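Side-chain contacts in chorismate mutase and shikimate 5-dehydrogenase fusion protein (Clostridium acetobutylicum, PDB 3FBT), which probably catalyses the reversible NADPH-linked reduction of 3-dehydroshikimate to shikimate, in the shikimate dehydrogenase part of a fusion with chorismate mutase: residues Ala136-Gln139 and Tyr140-Asp143; Ser197-Lys201 and Glu202-Lys206; Glu258-Val261 and Asp262-Glu266; Glu266-Glu269 and Glu270-Ser274. One frame throughout, in Å; residues are numbered along the deposited sequence.

In the fold
Followed from the N terminus, the four contacts are local turns of helix, one after another. None closes a long loop; each spans about two helical turns or one turn at a helix start. Interaction 1 lies on helix 134-143 of the nucleotide-binding domain, between strands 124-128 and 148-153. Interaction 2, its centre about 22 Å from that of interaction 1, carries the chain from a loop into helix 201-204. Interactions 3 and 4 run head to tail along helix 258-273, share Glu-266 and have centres about 12 Å apart. They neither nest nor cross, and both place this last helix against helices 19-31 and 237-252.

Interaction 1. Residues Ala136-Gln139 and Tyr140-Asp143; sequences AVLQ and YLKD
Gln-139 and Asp-143, one helical turn apart, illustrate how a side-chain bond can be laid over a backbone one. Gln-139 carries its CG anti to the backbone N and then bends at chi2 (68°), which swings the amide along the helix so that NE2 donates to Asp-143 OD1 at 3.2 Å. The bond is not straight, 140° at the hydrogen, and NE2 arrives from above the carboxylate plane, with the amide and carboxylate planes turned 63° apart. Underneath, Asp-143 N donates to Gln-139 O at 2.8 Å, and the Asp-143 carboxylate folds back over that same carbonyl, its CG 3.2 Å from Gln-139 O. Its other oxygen, OD2, is taken by Tyr-106 OH of helix 105-115, so both carboxylate oxygens have a donor, which should limit rotation of the group.

The backbone bonds of Tyr-140 N to Ala-136 O, Leu-141 N to Val-137 O and Lys-142 N to Leu-138 O continue the regular alpha-helical pattern. Leu-141 CG lies over the Val-137 carbonyl, 3.2 Å from Val-137 O.

Apolar contact between the side chains is loose: Leu-141 CD1 is 4.3 Å from Val-137 CG1 and 4.5 Å from Leu-138 CD2. Leu-138 and Leu-141 both touch Ile-149 of strand 148-153, while the Tyr-140 ring meets that of Tyr-106 edge-to-face.

Helix 134-143 is the middle element of the beta-alpha-beta unit between strands 124-128 and 148-153; following Gly-129 to Ala-133, the predicted NADP(+) site, it fits the first helix of a Rossmann fold.

Interaction 2. Residues Ser197-Lys201 and Glu202-Lys206; sequences SPVDK and EVVAK
Val-199 and Val-203 cross at about a right angle, their CB atoms 4.0 Å apart, where the chain turns from a loop into helix 201-204. Val-199 has CG1 anti to its carbonyl carbon, which leaves CG2 between N and C, the crowded position, and presents that methyl to the helix. There it meets Val-204 CG2, also at 4.0 Å, the two side chains crossing obliquely. All three valines are buried; beyond them, Leu-174 of helix 171-174 touches both Val-199 and Val-203, and Ala-226 of helix 221-228 touches Val-204.

The carbonyl of Asp-200 lies beside this cluster, with Val-203 CB and Val-204 CG2 each 3.3 Å from its oxygen. Two amides grip that oxygen. Val-204 N approaches in the carbonyl plane, whereas Val-203 N, at 2.7 Å, comes from well above it and makes a bent bond of 135°. Just ahead, Ser-197 OG donates to Val-199 O at 3.0 Å, on a lone pair in the carbonyl plane, closing a short turn of the loop between these two residues.

On the outer side, Asp-200 and Glu-202 run side by side and point the same way. Glu-202 has a chi1 of 23°, away from a staggered value, and then runs extended, with its CG 3.3 Å from Asp-200 CB. Asp-200 holds the N-cap position but makes no capping bond with its side chain. The carboxylate planes are turned 66° apart, and Asp-200 OD2 is 3.0 Å from Glu-202 OE2.

At this exposed surface the acidic pair would be expected to repel unless a proton or a counterion offsets the charge, while the valines and the doubly gripped Asp-200 O hold the turn.

Interaction 3. Residues Glu258-Val261 and Asp262-Glu266; sequences EIIV and DEIFE
Ile-260 O and Ile-264 N are joined by an almost straight backbone bond of 2.9 Å (175° at the hydrogen), flanked by the matching bonds from Asp-262 N to Glu-258 O and from Phe-265 N to Val-261 O and by a weak one from Glu-263 N to Ile-259 O, all in the first turns of helix 258-273. On the face toward helix 19-31, Ile-260 and Ile-264 lie alongside each other and point the same way; CG2 of the first meets CD1 of the second at 3.9 Å. Ile-264 goes on to touch Leu-26 and Ile-27.

Another face is acidic. Asp-262, its CG beside the backbone N (chi1 -46°), turns the carboxylate back toward the preceding turn, where OD2 stands 3.1 Å from Glu-258 O, two acceptors and not a bond. The carboxylate planes are 72° apart, with Glu-258 OE2 4.3 Å from Asp-262 OD2. Lys-115 forms salt bridges to Glu-258 OE2 and Asp-262 OD1, and its charge, together with the helix N-terminal end, probably offsets the repulsion.

This C-terminal helix packs on helix 19-31 of the substrate-binding domain through Ile-260 and Ile-264, and on helix 237-252 through Val-261 and Phe-265.

Interaction 4. Residues Glu266-Glu269 and Glu270-Ser274; sequences EVLE and EKIKS
Glu-270 O is gripped twice, by Ser-274 N at 3.1 Å and by Ser-274 OG at 2.6 Å, while Glu-270 N donates back across the turn to Glu-266 O in a nearly straight bond of 3.2 Å. The hydroxyl comes from above the carbonyl plane, 44° out of it. This is the final stretch of helix 258-273, the C-terminal helix, with Ser-274 folding back on the last turn.

Further backbone bonds fill the turn, Lys-271 N to Val-267 O and Ile-272 N to Leu-268 O, the latter 2.8 Å long. Over the Leu-268 carbonyl lies Ile-272 CG1, 3.1 Å from the oxygen, because that branch stands beside the backbone N (chi1 -58°). Leu-268 CD1 lies a loose 4.3 Å from Ile-272 CG1, and the pair forms the apolar side of the contact: Leu-268 touches His-19 and Ile-272 touches Tyr-215, both predicted to bind shikimate. Lys-271 extends to a cation-pi contact with Tyr-22 of helix 19-31, which joins this turn to the substrate-binding domain.

The outer face is charged. Glu-269 and Lys-273 run side by side, but the placing of the lysine chain against the Glu-269 carbonyl is doubtful, and their charged ends do not meet. Glu-269 and Glu-270 turn their carboxylate planes 70° apart, with OE1 of Glu-269 4.1 Å from OE2 of Glu-270.

Interaction 1. Residues Ala136-Gln139 and Tyr140-Asp143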
loop_
_atom_site.group_PDB
_atom_site.type_symbol
_atom_site.label_atom_id
_atom_site.label_comp_id
_atom_site.label_asym_id
_atom_site.label_seq_id
_atom_site.Cartn_x
_atom_site.Cartn_y
_atom_site.Cartn_z
ATOM N N ALA A 136 1.908 -28.974 2.030
ATOM C CA ALA A 136 1.252 -28.709 3.319
ATOM C C ALA A 136 0.218 -29.787 3.640
ATOM O O ALA A 136 0.093 -30.171 4.748
ATOM C CB ALA A 136 0.606 -27.329 3.329
ATOM N N VAL A 137 -0.510 -30.267 2.664
ATOM C CA VAL A 137 -1.508 -31.364 2.848
ATOM C C VAL A 137 -0.788 -32.663 3.350
ATOM O O VAL A 137 -1.262 -33.323 4.273
ATOM C CB VAL A 137 -2.215 -31.592 1.498
ATOM C CG1 VAL A 137 -2.980 -32.930 1.388
ATOM C CG2 VAL A 137 -3.106 -30.446 1.148
ATOM N N LEU A 138 0.371 -33.016 2.767
ATOM C CA LEU A 138 1.121 -34.232 3.158
ATOM C C LEU A 138 1.691 -34.090 4.572
ATOM O O LEU A 138 1.650 -35.036 5.358
ATOM C CB LEU A 138 2.280 -34.505 2.178
ATOM C CG LEU A 138 1.865 -34.868 0.743
ATOM C CD1 LEU A 138 3.007 -34.736 -0.288
ATOM C CD2 LEU A 138 1.189 -36.292 0.662
ATOM N N GLN A 139 2.199 -32.914 4.939
ATOM C CA GLN A 139 2.626 -32.729 6.327
ATOM C C GLN A 139 1.444 -32.899 7.283
ATOM O O GLN A 139 1.574 -33.553 8.331
ATOM C CB GLN A 139 3.267 -31.368 6.554
ATOM C CG GLN A 139 3.831 -31.251 7.905
ATOM C CD GLN A 139 5.005 -32.177 8.041
ATOM O OE1 GLN A 139 5.735 -32.407 7.074
ATOM N NE2 GLN A 139 5.195 -32.735 9.244
ATOM N N TYR A 140 0.299 -32.294 6.940
ATOM C CA TYR A 140 -0.867 -32.448 7.802
ATOM C C TYR A 140 -1.316 -33.918 7.983
ATOM O O TYR A 140 -1.522 -34.331 9.121
ATOM C CB TYR A 140 -2.017 -31.621 7.286
ATOM C CG TYR A 140 -3.226 -31.635 8.173
ATOM C CD1 TYR A 140 -3.386 -30.686 9.223
ATOM C CD2 TYR A 140 -4.212 -32.564 7.978
ATOM C CE1 TYR A 140 -4.507 -30.712 10.068
ATOM C CE2 TYR A 140 -5.341 -32.614 8.822
ATOM C CZ TYR A 140 -5.499 -31.696 9.832
ATOM O OH TYR A 140 -6.657 -31.784 10.569
ATOM N N LEU A 141 -1.464 -34.680 6.885
ATOM C CA LEU A 141 -1.924 -36.072 6.947
ATOM C C LEU A 141 -1.045 -36.935 7.852
ATOM O O LEU A 141 -1.519 -37.760 8.650
ATOM C CB LEU A 141 -1.953 -36.722 5.575
ATOM C CG LEU A 141 -2.798 -36.102 4.481
ATOM C CD1 LEU A 141 -2.480 -36.781 3.133
ATOM C CD2 LEU A 141 -4.297 -36.147 4.859
ATOM N N LYS A 142 0.234 -36.704 7.738
ATOM C CA LYS A 142 1.198 -37.388 8.499
ATOM C C LYS A 142 1.172 -36.911 9.974
ATOM O O LYS A 142 1.261 -37.726 10.889
ATOM C CB LYS A 142 2.554 -37.119 7.884
ATOM C CG LYS A 142 3.614 -37.188 8.906
ATOM C CD LYS A 142 5.016 -37.345 8.268
ATOM C CE LYS A 142 6.024 -37.779 9.328
ATOM N NZ LYS A 142 6.249 -36.646 10.287
ATOM N N ASP A 143 1.073 -35.599 10.200
ATOM C CA ASP A 143 0.958 -35.100 11.551
ATOM C C ASP A 143 -0.256 -35.695 12.220
ATOM O O ASP A 143 -0.262 -35.781 13.419
ATOM C CB ASP A 143 0.833 -33.578 11.624
ATOM C CG ASP A 143 2.114 -32.919 11.413
ATOM O OD1 ASP A 143 3.156 -33.610 11.527
ATOM O OD2 ASP A 143 2.089 -31.700 11.116
#

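Interaction 2. Residues Ser197-Lys201 and Glu202-Lys206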
loop_
_atom_site.group_PDB
_atom_site.type_symbol
_atom_site.label_atom_id
_atom_site.label_comp_id
_atom_site.label_asym_id
_atom_site.label_seq_id
_atom_site.Cartn_x
_atom_site.Cartn_y
_atom_site.Cartn_z
ATOM N N SER A 197 -10.889 -34.181 -15.131
ATOM C CA SER A 197 -10.737 -34.675 -13.821
ATOM C C SER A 197 -9.342 -35.264 -13.750
ATOM O O SER A 197 -8.856 -35.786 -14.744
ATOM C CB SER A 197 -11.778 -35.712 -13.612
ATOM O OG SER A 197 -11.729 -36.176 -12.323
ATOM N N PRO A 198 -8.678 -35.201 -12.580
ATOM C CA PRO A 198 -7.456 -35.996 -12.537
ATOM C C PRO A 198 -7.685 -37.536 -12.581
ATOM O O PRO A 198 -6.780 -38.238 -12.984
ATOM C CB PRO A 198 -6.815 -35.600 -11.186
ATOM C CG PRO A 198 -8.003 -35.222 -10.334
ATOM C CD PRO A 198 -8.951 -34.536 -11.297
ATOM N N VAL A 199 -8.820 -38.063 -12.103
ATOM C CA VAL A 199 -9.046 -39.532 -12.122
ATOM C C VAL A 199 -10.431 -39.932 -12.662
ATOM O O VAL A 199 -11.332 -39.081 -12.805
ATOM C CB VAL A 199 -8.809 -40.184 -10.718
ATOM C CG1 VAL A 199 -7.383 -39.949 -10.214
ATOM C CG2 VAL A 199 -9.721 -39.632 -9.734
ATOM N N ASP A 200 -10.621 -41.218 -12.996
ATOM C CA ASP A 200 -11.948 -41.645 -13.476
ATOM C C ASP A 200 -12.889 -41.826 -12.293
ATOM O O ASP A 200 -12.438 -42.015 -11.156
ATOM C CB ASP A 200 -11.897 -42.969 -14.251
ATOM C CG ASP A 200 -11.037 -42.901 -15.507
ATOM O OD1 ASP A 200 -11.339 -42.056 -16.384
ATOM O OD2 ASP A 200 -10.057 -43.709 -15.621
ATOM N N LYS A 201 -14.191 -41.785 -12.566
ATOM C CA LYS A 201 -15.230 -41.942 -11.510
ATOM C C LYS A 201 -15.171 -43.269 -10.804
ATOM O O LYS A 201 -15.456 -43.412 -9.601
ATOM C CB LYS A 201 -16.621 -41.832 -12.110
ATOM C CG LYS A 201 -17.682 -42.153 -11.080
ATOM C CD LYS A 201 -19.057 -41.814 -11.576
ATOM C CE LYS A 201 -20.095 -42.415 -10.632
ATOM N NZ LYS A 201 -20.315 -43.903 -10.851
ATOM N N GLU A 202 -14.801 -44.276 -11.570
ATOM C CA GLU A 202 -14.525 -45.604 -11.006
ATOM C C GLU A 202 -13.424 -45.533 -9.980
ATOM O O GLU A 202 -13.322 -46.387 -9.070
ATOM C CB GLU A 202 -14.089 -46.498 -12.168
ATOM C CG GLU A 202 -13.555 -45.614 -13.275
ATOM C CD GLU A 202 -12.964 -46.379 -14.381
ATOM O OE1 GLU A 202 -13.436 -47.520 -14.597
ATOM O OE2 GLU A 202 -12.026 -45.846 -15.036
ATOM N N VAL A 203 -12.514 -44.562 -10.123
ATOM C CA VAL A 203 -11.501 -44.437 -9.062
ATOM C C VAL A 203 -12.091 -43.720 -7.878
ATOM O O VAL A 203 -11.950 -44.140 -6.708
ATOM C CB VAL A 203 -10.182 -43.790 -9.516
ATOM C CG1 VAL A 203 -9.301 -43.631 -8.328
ATOM C CG2 VAL A 203 -9.484 -44.678 -10.625
ATOM N N VAL A 204 -12.774 -42.640 -8.178
ATOM C CA VAL A 204 -13.387 -41.883 -7.135
ATOM C C VAL A 204 -14.219 -42.841 -6.306
ATOM O O VAL A 204 -14.219 -42.762 -5.087
ATOM C CB VAL A 204 -14.294 -40.809 -7.714
ATOM C CG1 VAL A 204 -14.924 -39.940 -6.605
ATOM C CG2 VAL A 204 -13.552 -39.979 -8.744
ATOM N N ALA A 205 -14.875 -43.792 -6.981
ATOM C CA ALA A 205 -15.916 -44.634 -6.334
ATOM C C ALA A 205 -15.392 -45.569 -5.309
ATOM O O ALA A 205 -16.155 -46.185 -4.585
ATOM C CB ALA A 205 -16.727 -45.416 -7.376
ATOM N N LYS A 206 -14.087 -45.678 -5.206
ATOM C CA LYS A 206 -13.531 -46.592 -4.251
ATOM C C LYS A 206 -13.154 -45.910 -2.998
ATOM O O LYS A 206 -12.462 -46.493 -2.193
ATOM C CB LYS A 206 -12.285 -47.303 -4.787
ATOM C CG LYS A 206 -12.435 -47.804 -6.191
ATOM C CD LYS A 206 -11.153 -48.573 -6.489
ATOM C CE LYS A 206 -10.844 -48.710 -7.995
ATOM N NZ LYS A 206 -9.859 -49.802 -8.057
#

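Interaction 3. Residues Glu258-Val261 and Asp262-Glu266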
loop_
_atom_site.group_PDB
_atom_site.type_symbol
_atom_site.label_atom_id
_atom_site.label_comp_id
_atom_site.label_asym_id
_atom_site.label_seq_id
_atom_site.Cartn_x
_atom_site.Cartn_y
_atom_site.Cartn_z
ATOM N N GLU A 258 -14.907 -18.444 14.538
ATOM C CA GLU A 258 -15.395 -19.372 13.531
ATOM C C GLU A 258 -16.635 -18.825 12.824
ATOM O O GLU A 258 -16.917 -19.179 11.668
ATOM C CB GLU A 258 -15.739 -20.692 14.160
ATOM C CG GLU A 258 -16.436 -21.600 13.170
ATOM C CD GLU A 258 -16.436 -23.019 13.690
ATOM O OE1 GLU A 258 -15.792 -23.238 14.767
ATOM O OE2 GLU A 258 -17.043 -23.898 13.025
ATOM N N ILE A 259 -17.360 -17.958 13.540
ATOM C CA ILE A 259 -18.616 -17.329 13.092
ATOM C C ILE A 259 -18.409 -16.366 11.932
ATOM O O ILE A 259 -19.162 -16.332 10.983
ATOM C CB ILE A 259 -19.154 -16.433 14.253
ATOM C CG1 ILE A 259 -19.434 -17.264 15.509
ATOM C CG2 ILE A 259 -20.253 -15.508 13.771
ATOM C CD1 ILE A 259 -20.272 -18.524 15.287
ATOM N N ILE A 260 -17.372 -15.556 12.041
ATOM C CA ILE A 260 -16.882 -14.734 10.907
ATOM C C ILE A 260 -16.467 -15.586 9.715
ATOM O O ILE A 260 -16.826 -15.271 8.561
ATOM C CB ILE A 260 -15.737 -13.799 11.359
ATOM C CG1 ILE A 260 -16.319 -12.783 12.351
ATOM C CG2 ILE A 260 -15.163 -13.056 10.155
ATOM C CD1 ILE A 260 -15.297 -12.169 13.309
ATOM N N VAL A 261 -15.782 -16.706 9.973
ATOM C CA VAL A 261 -15.415 -17.606 8.849
ATOM C C VAL A 261 -16.613 -18.190 8.024
ATOM O O VAL A 261 -16.635 -18.055 6.809
ATOM C CB VAL A 261 -14.406 -18.660 9.247
ATOM C CG1 VAL A 261 -13.962 -19.468 8.015
ATOM C CG2 VAL A 261 -13.222 -17.979 9.817
ATOM N N ASP A 262 -17.598 -18.815 8.676
ATOM C CA ASP A 262 -18.768 -19.364 7.937
ATOM C C ASP A 262 -19.509 -18.294 7.190
ATOM O O ASP A 262 -19.920 -18.484 6.078
ATOM C CB ASP A 262 -19.756 -20.047 8.889
ATOM C CG ASP A 262 -19.075 -20.924 9.850
ATOM O OD1 ASP A 262 -18.143 -21.636 9.458
ATOM O OD2 ASP A 262 -19.445 -20.884 11.025
ATOM N N GLU A 263 -19.639 -17.135 7.813
ATOM C CA GLU A 263 -20.293 -15.988 7.187
ATOM C C GLU A 263 -19.579 -15.527 5.904
ATOM O O GLU A 263 -20.192 -15.379 4.792
ATOM C CB GLU A 263 -20.382 -14.877 8.239
ATOM C CG GLU A 263 -21.085 -13.638 7.780
ATOM C CD GLU A 263 -21.133 -12.573 8.879
ATOM O OE1 GLU A 263 -21.815 -11.543 8.669
ATOM O OE2 GLU A 263 -20.486 -12.752 9.952
ATOM N N ILE A 264 -18.267 -15.334 6.006
ATOM C CA ILE A 264 -17.541 -15.089 4.772
ATOM C C ILE A 264 -17.669 -16.262 3.776
ATOM O O ILE A 264 -17.800 -16.063 2.574
ATOM C CB ILE A 264 -16.080 -14.668 5.041
ATOM C CG1 ILE A 264 -16.106 -13.492 6.057
ATOM C CG2 ILE A 264 -15.424 -14.337 3.744
ATOM C CD1 ILE A 264 -14.791 -12.763 6.263
ATOM N N PHE A 265 -17.683 -17.476 4.297
ATOM C CA PHE A 265 -17.827 -18.663 3.459
ATOM C C PHE A 265 -19.141 -18.659 2.686
ATOM O O PHE A 265 -19.155 -18.803 1.445
ATOM C CB PHE A 265 -17.715 -19.918 4.320
ATOM C CG PHE A 265 -18.093 -21.175 3.599
ATOM C CD1 PHE A 265 -17.123 -21.965 2.987
ATOM C CD2 PHE A 265 -19.420 -21.570 3.526
ATOM C CE1 PHE A 265 -17.463 -23.152 2.323
ATOM C CE2 PHE A 265 -19.783 -22.763 2.861
ATOM C CZ PHE A 265 -18.792 -23.553 2.269
ATOM N N GLU A 266 -20.254 -18.467 3.405
ATOM C CA GLU A 266 -21.579 -18.385 2.737
ATOM C C GLU A 266 -21.645 -17.302 1.712
ATOM O O GLU A 266 -22.116 -17.554 0.573
ATOM C CB GLU A 266 -22.758 -18.264 3.717
ATOM C CG GLU A 266 -23.538 -19.557 3.873
ATOM C CD GLU A 266 -22.988 -20.422 5.003
ATOM O OE1 GLU A 266 -22.801 -19.880 6.125
ATOM O OE2 GLU A 266 -22.734 -21.637 4.776
#

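Interaction 4. Residues Glu266-Glu269 and Glu270-Ser274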
loop_
_atom_site.group_PDB
_atom_site.type_symbol
_atom_site.label_atom_id
_atom_site.label_comp_id
_atom_site.label_asym_id
_atom_site.label_seq_id
_atom_site.Cartn_x
_atom_site.Cartn_y
_atom_site.Cartn_z
ATOM N N GLU A 266 -20.254 -18.467 3.405
ATOM C CA GLU A 266 -21.579 -18.385 2.737
ATOM C C GLU A 266 -21.645 -17.302 1.712
ATOM O O GLU A 266 -22.116 -17.554 0.573
ATOM C CB GLU A 266 -22.758 -18.264 3.717
ATOM C CG GLU A 266 -23.538 -19.557 3.873
ATOM C CD GLU A 266 -22.988 -20.422 5.003
ATOM O OE1 GLU A 266 -22.801 -19.880 6.125
ATOM O OE2 GLU A 266 -22.734 -21.637 4.776
ATOM N N VAL A 267 -21.166 -16.103 2.069
ATOM C CA VAL A 267 -21.104 -15.023 1.071
ATOM C C VAL A 267 -20.306 -15.403 -0.171
ATOM O O VAL A 267 -20.785 -15.205 -1.306
ATOM C CB VAL A 267 -20.448 -13.748 1.567
ATOM C CG1 VAL A 267 -20.111 -12.900 0.378
ATOM C CG2 VAL A 267 -21.332 -12.999 2.531
ATOM N N LEU A 268 -19.072 -15.891 0.017
ATOM C CA LEU A 268 -18.244 -16.258 -1.140
ATOM C C LEU A 268 -18.862 -17.392 -1.945
ATOM O O LEU A 268 -18.764 -17.384 -3.166
ATOM C CB LEU A 268 -16.817 -16.647 -0.736
ATOM C CG LEU A 268 -15.722 -15.602 -0.951
ATOM C CD1 LEU A 268 -15.314 -15.470 -2.454
ATOM C CD2 LEU A 268 -16.096 -14.225 -0.301
ATOM N N GLU A 269 -19.496 -18.357 -1.270
ATOM C CA GLU A 269 -20.070 -19.515 -1.986
ATOM C C GLU A 269 -21.098 -19.070 -3.007
ATOM O O GLU A 269 -21.021 -19.452 -4.185
ATOM C CB GLU A 269 -20.640 -20.568 -1.050
ATOM C CG GLU A 269 -21.034 -21.860 -1.757
ATOM C CD GLU A 269 -21.610 -22.877 -0.814
ATOM O OE1 GLU A 269 -22.383 -22.478 0.068
ATOM O OE2 GLU A 269 -21.293 -24.077 -0.918
ATOM N N GLU A 270 -22.029 -18.217 -2.571
ATOM C CA GLU A 270 -22.968 -17.567 -3.476
ATOM C C GLU A 270 -22.230 -16.769 -4.526
ATOM O O GLU A 270 -22.470 -16.909 -5.718
ATOM C CB GLU A 270 -23.867 -16.603 -2.721
ATOM C CG GLU A 270 -24.565 -17.207 -1.519
ATOM C CD GLU A 270 -25.146 -18.599 -1.786
ATOM O OE1 GLU A 270 -25.776 -18.820 -2.864
ATOM O OE2 GLU A 270 -24.967 -19.468 -0.888
ATOM N N LYS A 271 -21.343 -15.892 -4.120
ATOM C CA LYS A 271 -20.733 -15.086 -5.148
ATOM C C LYS A 271 -20.121 -15.982 -6.223
ATOM O O LYS A 271 -20.213 -15.666 -7.397
ATOM C CB LYS A 271 -19.714 -14.117 -4.568
ATOM C CG LYS A 271 -18.904 -13.334 -5.571
ATOM C CD LYS A 271 -18.244 -12.194 -4.827
ATOM C CE LYS A 271 -17.628 -11.159 -5.741
ATOM N NZ LYS A 271 -17.420 -9.844 -4.979
ATOM N N ILE A 272 -19.514 -17.106 -5.840
ATOM C CA ILE A 272 -18.856 -17.956 -6.836
ATOM C C ILE A 272 -19.844 -18.696 -7.751
ATOM O O ILE A 272 -19.619 -18.789 -8.947
ATOM C CB ILE A 272 -17.835 -18.960 -6.222
ATOM C CG1 ILE A 272 -16.748 -18.209 -5.432
ATOM C CG2 ILE A 272 -17.224 -19.855 -7.327
ATOM C CD1 ILE A 272 -15.605 -19.050 -5.006
ATOM N N LYS A 273 -20.922 -19.229 -7.192
ATOM C CA LYS A 273 -21.905 -19.984 -7.994
ATOM C C LYS A 273 -22.670 -19.114 -8.993
ATOM O O LYS A 273 -23.114 -19.598 -10.050
ATOM C CB LYS A 273 -22.899 -20.681 -7.071
ATOM C CG LYS A 273 -22.242 -21.333 -5.888
ATOM C CD LYS A 273 -23.290 -21.845 -4.908
ATOM C CE LYS A 273 -24.323 -22.702 -5.609
ATOM N NZ LYS A 273 -24.732 -23.806 -4.692
ATOM N N SER A 274 -22.833 -17.836 -8.653
ATOM C CA SER A 274 -23.402 -16.856 -9.562
ATOM C C SER A 274 -22.441 -16.537 -10.716
ATOM O O SER A 274 -21.221 -16.632 -10.581
ATOM C CB SER A 274 -23.739 -15.575 -8.802
ATOM O OG SER A 274 -24.087 -15.857 -7.442
#